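Local coordinates for protein fasciclin I (Drosophila melanogaster, PDB 1O70) that serves as a neural cell adhesion molecule of the insect cell surface, seen here as its third and fourth FAS1 domains, at residues I280-K285 against L307-D312; F194-P199 against S229-H234; L24-E29 against P53-W58; N43-V48 against M79-D84. All coordinates share one frame; numbering follows the deposited sequence.

Contact 1: residues I280-K285 against L307-D312; sequences IWNYKK and LLEEKD
A two-residue beta hairpin with a type II' turn, joining strands 276-281 and 284-295 of the fourth FAS1 domain, meets the loop that follows strand 298-303, with Trp281 laid against Leu307. Trp281 and Lys284 close the hairpin by a reciprocal pair of backbone bonds, and Asn282 takes the positive-phi corner (phi 53°), which asparagine tolerates better than most residues. The indole is the broad apolar plate of the contact, swung out with its CG anti to the backbone N (chi1 175°). Leu307 CB sits 3.8 Å from the centroid of the six-membered ring of Trp281, almost on the ring normal, as a CH-pi contact, while Leu307 CD2 covers the same face nearer the pyrrole, 3.5 Å from Trp281 CG. Glu309 uses its aliphatic part, CG coming obliquely to within 3.5 Å of Trp281 CH2. An alanine in place of Trp281 would probably open a gap between hairpin and loop, leaving Leu307 CB and Glu309 CG without the ring they pack on. The 309-312 turn is type I, and Asp312 OD2 accepts from Glu309 N at 3.2 Å. Lysine suits position 284 because its long, extended chain reaches a backbone acceptor: Lys284 NZ donates to Leu308 O at 2.9 Å, lying in the carbonyl plane with a C=O...N angle of 155°.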
# COMPACT_ATOMS: atom_id res chain seq x y z
N ILE A 280 -11.73 6.78 -13.27
CA ILE A 280 -12.73 6.75 -14.31
C ILE A 280 -12.00 6.31 -15.57
O ILE A 280 -11.16 7.03 -16.10
CB ILE A 280 -13.35 8.14 -14.48
CG1 ILE A 280 -14.09 8.51 -13.19
CG2 ILE A 280 -14.30 8.16 -15.68
CD1 ILE A 280 -14.52 9.95 -13.09
N TRP A 281 -12.29 5.09 -16.00
CA TRP A 281 -11.69 4.51 -17.18
C TRP A 281 -12.84 4.17 -18.10
O TRP A 281 -13.73 3.41 -17.72
CB TRP A 281 -10.95 3.22 -16.80
CG TRP A 281 -10.40 2.48 -17.97
CD1 TRP A 281 -9.36 2.86 -18.76
CD2 TRP A 281 -10.85 1.21 -18.46
NE1 TRP A 281 -9.12 1.89 -19.71
CE2 TRP A 281 -10.01 0.87 -19.55
CE3 TRP A 281 -11.86 0.33 -18.08
CZ2 TRP A 281 -10.17 -0.32 -20.26
CZ3 TRP A 281 -12.02 -0.86 -18.79
CH2 TRP A 281 -11.17 -1.17 -19.87
N ASN A 282 -12.83 4.72 -19.30
CA ASN A 282 -13.92 4.50 -20.24
C ASN A 282 -15.25 4.86 -19.57
O ASN A 282 -15.45 5.99 -19.14
CB ASN A 282 -13.94 3.05 -20.72
CG ASN A 282 -12.77 2.71 -21.63
OD1 ASN A 282 -12.09 3.60 -22.13
ND2 ASN A 282 -12.55 1.41 -21.85
N TYR A 283 -16.15 3.89 -19.48
CA TYR A 283 -17.44 4.15 -18.85
C TYR A 283 -17.53 3.55 -17.45
O TYR A 283 -18.60 3.51 -16.83
CB TYR A 283 -18.57 3.61 -19.74
CG TYR A 283 -18.89 4.51 -20.93
CD1 TYR A 283 -19.55 4.00 -22.06
CD2 TYR A 283 -18.57 5.87 -20.91
CE1 TYR A 283 -19.87 4.83 -23.14
CE2 TYR A 283 -18.89 6.70 -21.98
CZ TYR A 283 -19.54 6.18 -23.09
OH TYR A 283 -19.87 7.00 -24.16
N LYS A 284 -16.39 3.10 -16.94
CA LYS A 284 -16.37 2.50 -15.61
C LYS A 284 -15.77 3.41 -14.54
O LYS A 284 -14.95 4.29 -14.81
CB LYS A 284 -15.65 1.15 -15.68
CG LYS A 284 -16.35 0.21 -16.66
CD LYS A 284 -16.21 -1.27 -16.32
CE LYS A 284 -17.05 -2.13 -17.26
NZ LYS A 284 -17.02 -3.59 -16.89
N LYS A 285 -16.24 3.21 -13.31
CA LYS A 285 -15.78 3.98 -12.18
C LYS A 285 -15.29 2.96 -11.16
O LYS A 285 -16.07 2.20 -10.59
CB LYS A 285 -16.94 4.80 -11.63
CG LYS A 285 -16.57 5.77 -10.54
CD LYS A 285 -17.70 6.75 -10.27
CE LYS A 285 -17.37 7.66 -9.11
NZ LYS A 285 -18.47 8.64 -8.86
N LEU A 307 -9.35 -3.12 -14.96
CA LEU A 307 -9.75 -2.33 -16.13
C LEU A 307 -10.18 -3.33 -17.20
O LEU A 307 -9.36 -3.76 -18.02
CB LEU A 307 -8.57 -1.50 -16.63
CG LEU A 307 -8.05 -0.51 -15.59
CD1 LEU A 307 -6.76 0.11 -16.07
CD2 LEU A 307 -9.11 0.55 -15.31
N LEU A 308 -11.46 -3.71 -17.20
CA LEU A 308 -11.97 -4.68 -18.16
C LEU A 308 -13.39 -4.38 -18.63
O LEU A 308 -14.26 -4.03 -17.83
CB LEU A 308 -11.91 -6.08 -17.54
CG LEU A 308 -11.90 -7.30 -18.46
CD1 LEU A 308 -10.66 -7.28 -19.34
CD2 LEU A 308 -11.93 -8.57 -17.62
N GLU A 309 -13.61 -4.49 -19.94
CA GLU A 309 -14.92 -4.28 -20.56
C GLU A 309 -15.31 -5.64 -21.13
O GLU A 309 -14.46 -6.52 -21.21
CB GLU A 309 -14.81 -3.26 -21.70
CG GLU A 309 -14.25 -1.91 -21.28
CD GLU A 309 -14.06 -0.97 -22.45
OE1 GLU A 309 -13.23 -1.27 -23.34
OE2 GLU A 309 -14.73 0.09 -22.48
N GLU A 310 -16.57 -5.84 -21.51
CA GLU A 310 -16.91 -7.15 -22.05
C GLU A 310 -16.51 -7.28 -23.51
O GLU A 310 -16.94 -8.20 -24.20
CB GLU A 310 -18.40 -7.47 -21.87
CG GLU A 310 -19.36 -6.59 -22.61
CD GLU A 310 -20.79 -7.10 -22.52
OE1 GLU A 310 -21.28 -7.31 -21.38
OE2 GLU A 310 -21.41 -7.30 -23.58
N LYS A 311 -15.68 -6.36 -23.99
CA LYS A 311 -15.21 -6.42 -25.36
C LYS A 311 -13.94 -7.27 -25.33
O LYS A 311 -13.37 -7.58 -26.38
CB LYS A 311 -14.86 -5.02 -25.88
CG LYS A 311 -15.91 -3.96 -25.61
CD LYS A 311 -15.42 -2.59 -26.06
CE LYS A 311 -16.30 -1.46 -25.53
NZ LYS A 311 -15.74 -0.12 -25.86
N ASP A 312 -13.50 -7.64 -24.13
CA ASP A 312 -12.31 -8.46 -23.97
C ASP A 312 -12.72 -9.85 -23.46
O ASP A 312 -11.88 -10.71 -23.19
CB ASP A 312 -11.35 -7.81 -22.96
CG ASP A 312 -11.34 -6.28 -23.03
OD1 ASP A 312 -11.24 -5.72 -24.14
OD2 ASP A 312 -11.42 -5.63 -21.97

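Contact 2: residues F194-P199 against S229-H234; sequences FTYFVP and SILERH. With SO4 (sulfate ion), chain F.
The step from helix 224-232 into edge strand 235-238, where His234 meets Phe197 of strand 193-199, appears to correspond to the YH motif of FAS1 domains, with arginine before the histidine here. Phe197 N donates to His234 O at 3.0 Å in a nearly straight bond (179° at the hydrogen), an early rung of the pairing that continues between Thr195 and Ala236. The same oxygen lies at the edges of the Tyr196 and Phe197 rings, near their planes. Tyr196 CE2 is 3.7 Å from His234 CB, and its hydroxyl end reaches Leu231. Pro199 CG approaches the imidazole obliquely, 3.9 Å from His234 NE2. Histidine suits this buried place because both ring nitrogens find backbone partners: His234 ND1 donates in the ring plane to Ile230 O (2.7 Å), and His234 NE2 is hydrogen-bonded to Leu307 N. Ile230 O also accepts from Arg233 N, the two donors arriving on opposite faces of its carbonyl plane. Arg233 NH2 donates to sulfate O3 at 3.2 Å; the ion probably comes from the crystallisation liquor. Arg233 NH1 meanwhile serves Asp312 and Leu307 O, so an alanine here would probably leave the Asp312 carboxylate without its charged mate and the 307-312 loop less firmly held. Around this junction, helix 172-177 covers Tyr196, Val198, Ile230 and Leu231, while strand 193-199 lies in the sheet between edge strand 235-238 and its parallel neighbour 298-303.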
# COMPACT_ATOMS: atom_id res chain seq x y z
N PHE A 194 7.70 1.95 -12.37
CA PHE A 194 6.37 1.45 -12.68
C PHE A 194 5.27 1.97 -11.79
O PHE A 194 5.46 2.18 -10.59
CB PHE A 194 6.33 -0.07 -12.59
CG PHE A 194 7.40 -0.77 -13.35
CD1 PHE A 194 8.65 -0.96 -12.77
CD2 PHE A 194 7.15 -1.31 -14.60
CE1 PHE A 194 9.64 -1.68 -13.43
CE2 PHE A 194 8.13 -2.03 -15.27
CZ PHE A 194 9.39 -2.22 -14.68
N THR A 195 4.11 2.16 -12.39
CA THR A 195 2.91 2.59 -11.68
C THR A 195 1.92 1.49 -12.05
O THR A 195 1.27 1.55 -13.10
CB THR A 195 2.43 3.95 -12.16
OG1 THR A 195 3.40 4.94 -11.82
CG2 THR A 195 1.12 4.31 -11.50
N TYR A 196 1.81 0.49 -11.19
CA TYR A 196 0.94 -0.66 -11.43
C TYR A 196 -0.41 -0.55 -10.71
O TYR A 196 -0.46 -0.49 -9.48
CB TYR A 196 1.67 -1.94 -11.00
CG TYR A 196 1.17 -3.24 -11.61
CD1 TYR A 196 1.69 -4.47 -11.19
CD2 TYR A 196 0.18 -3.26 -12.59
CE1 TYR A 196 1.24 -5.67 -11.71
CE2 TYR A 196 -0.28 -4.46 -13.13
CZ TYR A 196 0.25 -5.67 -12.68
OH TYR A 196 -0.24 -6.87 -13.17
N PHE A 197 -1.48 -0.50 -11.50
CA PHE A 197 -2.82 -0.44 -10.95
C PHE A 197 -3.22 -1.90 -10.78
O PHE A 197 -3.62 -2.55 -11.74
CB PHE A 197 -3.79 0.27 -11.89
CG PHE A 197 -3.46 1.71 -12.11
CD1 PHE A 197 -2.49 2.06 -13.05
CD2 PHE A 197 -4.04 2.71 -11.33
CE1 PHE A 197 -2.10 3.38 -13.21
CE2 PHE A 197 -3.65 4.04 -11.48
CZ PHE A 197 -2.68 4.38 -12.42
N VAL A 198 -3.07 -2.39 -9.56
CA VAL A 198 -3.34 -3.78 -9.23
C VAL A 198 -4.71 -4.13 -8.68
O VAL A 198 -5.08 -3.70 -7.59
CB VAL A 198 -2.33 -4.30 -8.20
CG1 VAL A 198 -2.63 -5.74 -7.89
CG2 VAL A 198 -0.91 -4.15 -8.73
N PRO A 199 -5.50 -4.91 -9.43
CA PRO A 199 -6.82 -5.27 -8.91
C PRO A 199 -6.61 -6.22 -7.71
O PRO A 199 -5.78 -7.12 -7.77
CB PRO A 199 -7.47 -5.99 -10.10
CG PRO A 199 -6.81 -5.33 -11.30
CD PRO A 199 -5.37 -5.27 -10.86
N SER A 229 -1.90 -9.01 -22.11
CA SER A 229 -2.47 -7.83 -22.73
C SER A 229 -3.31 -7.05 -21.71
O SER A 229 -3.29 -5.82 -21.69
CB SER A 229 -3.32 -8.25 -23.92
OG SER A 229 -3.97 -7.15 -24.52
N ILE A 230 -4.05 -7.79 -20.87
CA ILE A 230 -4.90 -7.18 -19.84
C ILE A 230 -4.05 -6.46 -18.80
O ILE A 230 -4.34 -5.32 -18.44
CB ILE A 230 -5.76 -8.25 -19.10
CG1 ILE A 230 -6.65 -9.00 -20.10
CG2 ILE A 230 -6.63 -7.57 -18.04
CD1 ILE A 230 -7.75 -8.14 -20.72
N LEU A 231 -3.02 -7.13 -18.31
CA LEU A 231 -2.13 -6.55 -17.32
C LEU A 231 -1.33 -5.37 -17.84
O LEU A 231 -1.18 -4.36 -17.15
CB LEU A 231 -1.18 -7.62 -16.78
CG LEU A 231 -1.62 -8.43 -15.55
CD1 LEU A 231 -3.13 -8.39 -15.37
CD2 LEU A 231 -1.11 -9.86 -15.69
N GLU A 232 -0.82 -5.47 -19.07
CA GLU A 232 -0.04 -4.36 -19.63
C GLU A 232 -0.88 -3.10 -19.67
O GLU A 232 -0.34 -1.99 -19.69
CB GLU A 232 0.44 -4.70 -21.03
CG GLU A 232 1.29 -5.96 -21.07
CD GLU A 232 1.80 -6.27 -22.46
OE1 GLU A 232 1.08 -5.96 -23.43
OE2 GLU A 232 2.90 -6.85 -22.56
N ARG A 233 -2.20 -3.26 -19.67
CA ARG A 233 -3.09 -2.12 -19.68
C ARG A 233 -3.06 -1.45 -18.31
O ARG A 233 -3.33 -0.26 -18.19
CB ARG A 233 -4.50 -2.60 -20.01
CG ARG A 233 -5.57 -1.51 -19.92
CD ARG A 233 -6.97 -2.10 -20.06
NE ARG A 233 -7.26 -2.56 -21.42
CZ ARG A 233 -8.36 -3.23 -21.75
NH1 ARG A 233 -9.26 -3.51 -20.82
NH2 ARG A 233 -8.57 -3.62 -23.00
N HIS A 234 -2.73 -2.22 -17.27
CA HIS A 234 -2.67 -1.70 -15.91
C HIS A 234 -1.30 -1.15 -15.52
O HIS A 234 -1.17 -0.51 -14.47
CB HIS A 234 -3.06 -2.78 -14.90
CG HIS A 234 -4.45 -3.29 -15.04
ND1 HIS A 234 -4.85 -4.07 -16.10
CD2 HIS A 234 -5.54 -3.15 -14.25
CE1 HIS A 234 -6.12 -4.40 -15.96
NE2 HIS A 234 -6.57 -3.85 -14.85
S SO4 F . -6.18 -1.37 -24.64
O1 SO4 F . -4.97 -1.15 -23.81
O2 SO4 F . -6.11 -0.51 -25.85
O3 SO4 F . -6.25 -2.79 -25.05
O4 SO4 F . -7.39 -1.01 -23.86

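Contact 3: residues L24-E29 against P53-W58; sequences LRKFYE and PSNEAW. With SO4 (sulfate ion), chain D.
Lys26 and Trp58 cross obliquely, the aliphatic base of the lysine lying against the pyrrole end of the indole, with Lys26 CG 3.6 Å from Trp58 CD1. Lys26 CG is anti to the backbone N (chi1 180°), which sets this methylene against the indole; lysine suits the place because its long chain offers methylenes to the tryptophan and still carries an ammonium to the sulfate. Beside it Asn55 ND2 lies over one face of the Arg25 guanidinium, 3.5 Å from Arg25 NH2. These residues join helix 21-33 to the start of helix 55-60, and residues 53-58 are consistent with the H1 motif of FAS1 domains. Ser54 is the N-cap of helix 55-60: Ser54 OG accepts from Ala57 N at 3.0 Å, a role serine's short hydroxyl fits well. Deeper in, Phe27 and Pro53 meet obliquely, Phe27 CD1 to Pro53 CD 4.0 Å, two apolar rings suited to a buried place. On the outer side the sulfate, probably from the crystallisation liquor, lies at the edge of the guanidinium. Arg25 NH2 donates to sulfate O1 at 2.9 Å, Lys26 NZ to sulfate O3 at 3.2 Å, and Asn55 ND2 weakly to O1, while Arg25 NH1 also forms a salt bridge with Glu29 OE2.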
# COMPACT_ATOMS: atom_id res chain seq x y z
N LEU A 24 11.52 2.78 21.74
CA LEU A 24 10.88 4.04 22.09
C LEU A 24 11.81 5.25 22.19
O LEU A 24 11.47 6.33 21.72
CB LEU A 24 10.08 3.90 23.38
CG LEU A 24 8.59 3.62 23.17
CD1 LEU A 24 7.90 3.69 24.52
CD2 LEU A 24 7.98 4.65 22.21
N ARG A 25 12.98 5.08 22.80
CA ARG A 25 13.88 6.21 22.92
C ARG A 25 14.36 6.63 21.54
O ARG A 25 14.55 7.82 21.26
CB ARG A 25 15.09 5.88 23.79
CG ARG A 25 16.01 4.88 23.17
CD ARG A 25 17.46 5.16 23.50
NE ARG A 25 18.31 4.18 22.83
CZ ARG A 25 18.69 4.26 21.56
NH1 ARG A 25 18.31 5.29 20.81
NH2 ARG A 25 19.42 3.29 21.03
N LYS A 26 14.56 5.64 20.67
CA LYS A 26 15.01 5.89 19.30
C LYS A 26 13.92 6.63 18.53
O LYS A 26 14.21 7.58 17.79
CB LYS A 26 15.33 4.57 18.61
CG LYS A 26 15.81 4.72 17.18
CD LYS A 26 17.13 5.46 17.12
CE LYS A 26 17.62 5.61 15.69
NZ LYS A 26 18.98 6.23 15.64
N PHE A 27 12.67 6.20 18.72
CA PHE A 27 11.55 6.84 18.05
C PHE A 27 11.57 8.32 18.42
O PHE A 27 11.45 9.19 17.55
CB PHE A 27 10.22 6.20 18.48
CG PHE A 27 9.02 6.74 17.74
CD1 PHE A 27 8.71 6.29 16.46
CD2 PHE A 27 8.19 7.69 18.33
CE1 PHE A 27 7.59 6.79 15.77
CE2 PHE A 27 7.06 8.19 17.65
CZ PHE A 27 6.76 7.74 16.37
N TYR A 28 11.74 8.62 19.70
CA TYR A 28 11.76 10.02 20.14
C TYR A 28 13.02 10.74 19.66
O TYR A 28 12.98 11.94 19.38
CB TYR A 28 11.63 10.10 21.66
CG TYR A 28 10.28 9.64 22.15
CD1 TYR A 28 10.17 8.79 23.26
CD2 TYR A 28 9.10 10.05 21.51
CE1 TYR A 28 8.94 8.36 23.73
CE2 TYR A 28 7.85 9.62 21.98
CZ TYR A 28 7.79 8.78 23.09
OH TYR A 28 6.57 8.36 23.59
N GLU A 29 14.13 10.03 19.57
CA GLU A 29 15.34 10.66 19.08
C GLU A 29 15.09 11.10 17.64
O GLU A 29 15.42 12.22 17.26
CB GLU A 29 16.52 9.70 19.15
CG GLU A 29 17.29 9.82 20.44
CD GLU A 29 18.38 8.79 20.53
OE1 GLU A 29 19.03 8.53 19.50
OE2 GLU A 29 18.58 8.24 21.64
N PRO A 53 9.28 1.43 15.40
CA PRO A 53 10.18 0.48 14.72
C PRO A 53 11.29 0.09 15.69
O PRO A 53 11.76 0.92 16.47
CB PRO A 53 10.74 1.29 13.56
CG PRO A 53 9.68 2.30 13.29
CD PRO A 53 9.21 2.70 14.66
N SER A 54 11.72 -1.17 15.64
CA SER A 54 12.80 -1.64 16.50
C SER A 54 14.06 -0.89 16.10
O SER A 54 14.11 -0.32 15.01
CB SER A 54 13.04 -3.13 16.29
OG SER A 54 13.56 -3.35 14.99
N ASN A 55 15.07 -0.89 16.96
CA ASN A 55 16.31 -0.20 16.65
C ASN A 55 16.97 -0.83 15.44
O ASN A 55 17.64 -0.16 14.65
CB ASN A 55 17.26 -0.26 17.84
CG ASN A 55 16.58 0.09 19.13
OD1 ASN A 55 15.79 -0.69 19.67
ND2 ASN A 55 16.86 1.28 19.64
N GLU A 56 16.78 -2.14 15.31
CA GLU A 56 17.35 -2.89 14.20
C GLU A 56 16.64 -2.46 12.92
O GLU A 56 17.21 -2.50 11.83
CB GLU A 56 17.16 -4.38 14.43
CG GLU A 56 17.87 -5.27 13.42
CD GLU A 56 17.67 -6.75 13.71
OE1 GLU A 56 17.93 -7.19 14.86
OE2 GLU A 56 17.25 -7.47 12.77
N ALA A 57 15.38 -2.04 13.06
CA ALA A 57 14.58 -1.59 11.93
C ALA A 57 15.02 -0.20 11.49
O ALA A 57 14.95 0.13 10.31
CB ALA A 57 13.11 -1.58 12.31
N TRP A 58 15.45 0.62 12.44
CA TRP A 58 15.87 1.96 12.09
C TRP A 58 17.26 1.99 11.47
O TRP A 58 17.67 3.00 10.92
CB TRP A 58 15.87 2.85 13.33
CG TRP A 58 14.55 3.43 13.65
CD1 TRP A 58 13.76 3.13 14.71
CD2 TRP A 58 13.89 4.48 12.94
NE1 TRP A 58 12.65 3.94 14.72
CE2 TRP A 58 12.70 4.78 13.64
CE3 TRP A 58 14.18 5.20 11.77
CZ2 TRP A 58 11.82 5.78 13.23
CZ3 TRP A 58 13.30 6.20 11.36
CH2 TRP A 58 12.13 6.48 12.09
S SO4 D . 20.76 3.67 18.11
O1 SO4 D . 19.54 2.83 18.12
O2 SO4 D . 21.90 2.91 18.64
O3 SO4 D . 21.04 4.10 16.72
O4 SO4 D . 20.54 4.87 18.94

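Contact 4: residues N43-V48 against M79-D84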
# COMPACT_ATOMS: atom_id res chain seq x y z
N ASN A 43 0.86 14.69 21.58
CA ASN A 43 0.32 15.12 22.86
C ASN A 43 -1.02 15.84 22.75
O ASN A 43 -1.67 16.09 23.76
CB ASN A 43 1.33 15.99 23.60
CG ASN A 43 2.53 15.19 24.08
OD1 ASN A 43 2.40 14.02 24.45
ND2 ASN A 43 3.70 15.82 24.09
N SER A 44 -1.45 16.17 21.54
CA SER A 44 -2.72 16.85 21.40
C SER A 44 -3.82 15.85 21.06
O SER A 44 -4.91 16.24 20.65
CB SER A 44 -2.67 17.92 20.31
OG SER A 44 -3.06 17.38 19.06
N LEU A 45 -3.54 14.56 21.24
CA LEU A 45 -4.53 13.53 20.94
C LEU A 45 -5.14 12.95 22.20
O LEU A 45 -4.44 12.71 23.19
CB LEU A 45 -3.89 12.40 20.11
CG LEU A 45 -3.47 12.73 18.67
CD1 LEU A 45 -2.58 11.64 18.13
CD2 LEU A 45 -4.72 12.90 17.82
N THR A 46 -6.45 12.74 22.18
CA THR A 46 -7.14 12.17 23.32
C THR A 46 -6.78 10.69 23.44
O THR A 46 -6.73 10.14 24.53
CB THR A 46 -8.66 12.34 23.16
OG1 THR A 46 -9.07 11.72 21.93
CG2 THR A 46 -9.02 13.82 23.11
N GLU A 47 -6.53 10.06 22.29
CA GLU A 47 -6.14 8.65 22.24
C GLU A 47 -5.08 8.52 21.15
O GLU A 47 -5.21 9.10 20.07
CB GLU A 47 -7.34 7.76 21.90
CG GLU A 47 -8.57 8.03 22.74
CD GLU A 47 -9.64 6.96 22.57
OE1 GLU A 47 -9.48 5.86 23.13
OE2 GLU A 47 -10.64 7.23 21.86
N VAL A 48 -4.02 7.76 21.43
CA VAL A 48 -2.94 7.59 20.46
C VAL A 48 -2.20 6.26 20.61
O VAL A 48 -1.92 5.82 21.72
CB VAL A 48 -1.92 8.75 20.57
CG1 VAL A 48 -1.35 8.82 21.98
CG2 VAL A 48 -0.80 8.57 19.54
N MET A 79 3.01 8.58 10.01
CA MET A 79 2.21 7.42 9.66
C MET A 79 2.37 6.28 10.68
O MET A 79 1.64 5.29 10.63
CB MET A 79 2.52 6.92 8.24
CG MET A 79 3.92 6.44 8.02
SD MET A 79 4.15 5.74 6.35
CE MET A 79 4.16 7.25 5.33
N HIS A 80 3.32 6.43 11.60
CA HIS A 80 3.52 5.43 12.65
C HIS A 80 2.68 5.81 13.85
O HIS A 80 2.70 5.11 14.87
CB HIS A 80 4.98 5.37 13.10
CG HIS A 80 5.90 4.65 12.15
ND1 HIS A 80 6.48 5.27 11.07
CD2 HIS A 80 6.37 3.38 12.16
CE1 HIS A 80 7.28 4.41 10.45
NE2 HIS A 80 7.23 3.26 11.10
N ILE A 81 1.93 6.91 13.74
CA ILE A 81 1.10 7.40 14.85
C ILE A 81 -0.42 7.31 14.59
O ILE A 81 -1.00 8.16 13.90
CB ILE A 81 1.44 8.86 15.20
CG1 ILE A 81 2.95 9.01 15.45
CG2 ILE A 81 0.69 9.29 16.44
CD1 ILE A 81 3.40 10.46 15.54
N ILE A 82 -1.04 6.30 15.18
CA ILE A 82 -2.47 6.06 15.05
C ILE A 82 -3.33 6.91 15.98
O ILE A 82 -3.22 6.83 17.20
CB ILE A 82 -2.77 4.58 15.33
CG1 ILE A 82 -2.03 3.71 14.31
CG2 ILE A 82 -4.27 4.34 15.30
CD1 ILE A 82 -1.85 2.29 14.73
N LYS A 83 -4.22 7.70 15.39
CA LYS A 83 -5.10 8.56 16.17
C LYS A 83 -6.21 7.73 16.82
O LYS A 83 -7.39 7.92 16.53
CB LYS A 83 -5.70 9.64 15.26
CG LYS A 83 -4.65 10.60 14.70
CD LYS A 83 -4.98 11.10 13.31
CE LYS A 83 -6.22 11.97 13.29
NZ LYS A 83 -6.62 12.34 11.90
N ASP A 84 -5.83 6.82 17.71
CA ASP A 84 -6.79 5.95 18.39
C ASP A 84 -6.10 5.04 19.42
O ASP A 84 -4.88 4.91 19.44
CB ASP A 84 -7.55 5.14 17.33
CG ASP A 84 -8.52 4.13 17.93
OD1 ASP A 84 -9.13 4.41 18.98
OD2 ASP A 84 -8.68 3.06 17.32
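Val48 and Ile81 meet methyl to methyl, Val48 CG2 lying 3.5 Å from Ile81 CG2. In Val48 CG2 is anti to the backbone N, which carries this branch to the isoleucine. Beta-branched valine and isoleucine suit extended backbone and offer methyls to such packing. A second apolar patch forms where Leu45 and Lys83 cross at about a right angle: Leu45 CD2 is 3.9 Å from Lys83 CG, so the lysine packs by its methylene while the rest of its chain turns outward from Leu45, as befits an exposed charged residue. No hydrogen bond spans the two segments; instead Val48 CA makes a CA-H...O contact with Ile82 O at 3.4 Å. Ile82 O also accepts from Asp84 N (2.7 Å), closing an inverse gamma turn centred on Lys83 that brings Asp84 beside Val48, their CA atoms 4.7 Å apart. The two carboxylates come near each other, Glu47 OE2 to Asp84 OD1 4.3 Å, a proximity that would probably raise the proton affinity of one or both; Glu47 OE1 has a long, weak ion pair with Arg85. Farther out, Thr49 OG1 is hydrogen-bonded to Asp84 O. Short strand 81-82 runs antiparallel to the start of strand 48-53 at the edge of the mixed sheet of the third FAS1 domain, with Ile81 packed on Val38 and Ile42 of helix 37-43 and on Phe27 of helix 21-33.

How the contacts relate
The four contacts fall into two pairs, one in each FAS1 domain. Contacts 3 and 4 come first along the chain and interleave; their centres are 18 Å apart, and Phe27 and Pro53 of the one pack on His80 of the other. Contact 2 closes before contact 1 opens, with centres 13 Å apart; both reach the same sheet, and Arg233 and His234 of contact 2 are probably hydrogen-bonded to the backbone of Leu307 in contact 1. Across the domains, centres lie 35 to 46 Å apart with no touch. Both sheets have the strand order 2-1-7-6-5-4-3, and contacts 4 and 2 mark equivalent edges, where the second strand joins the first, so the pair repeats one fold.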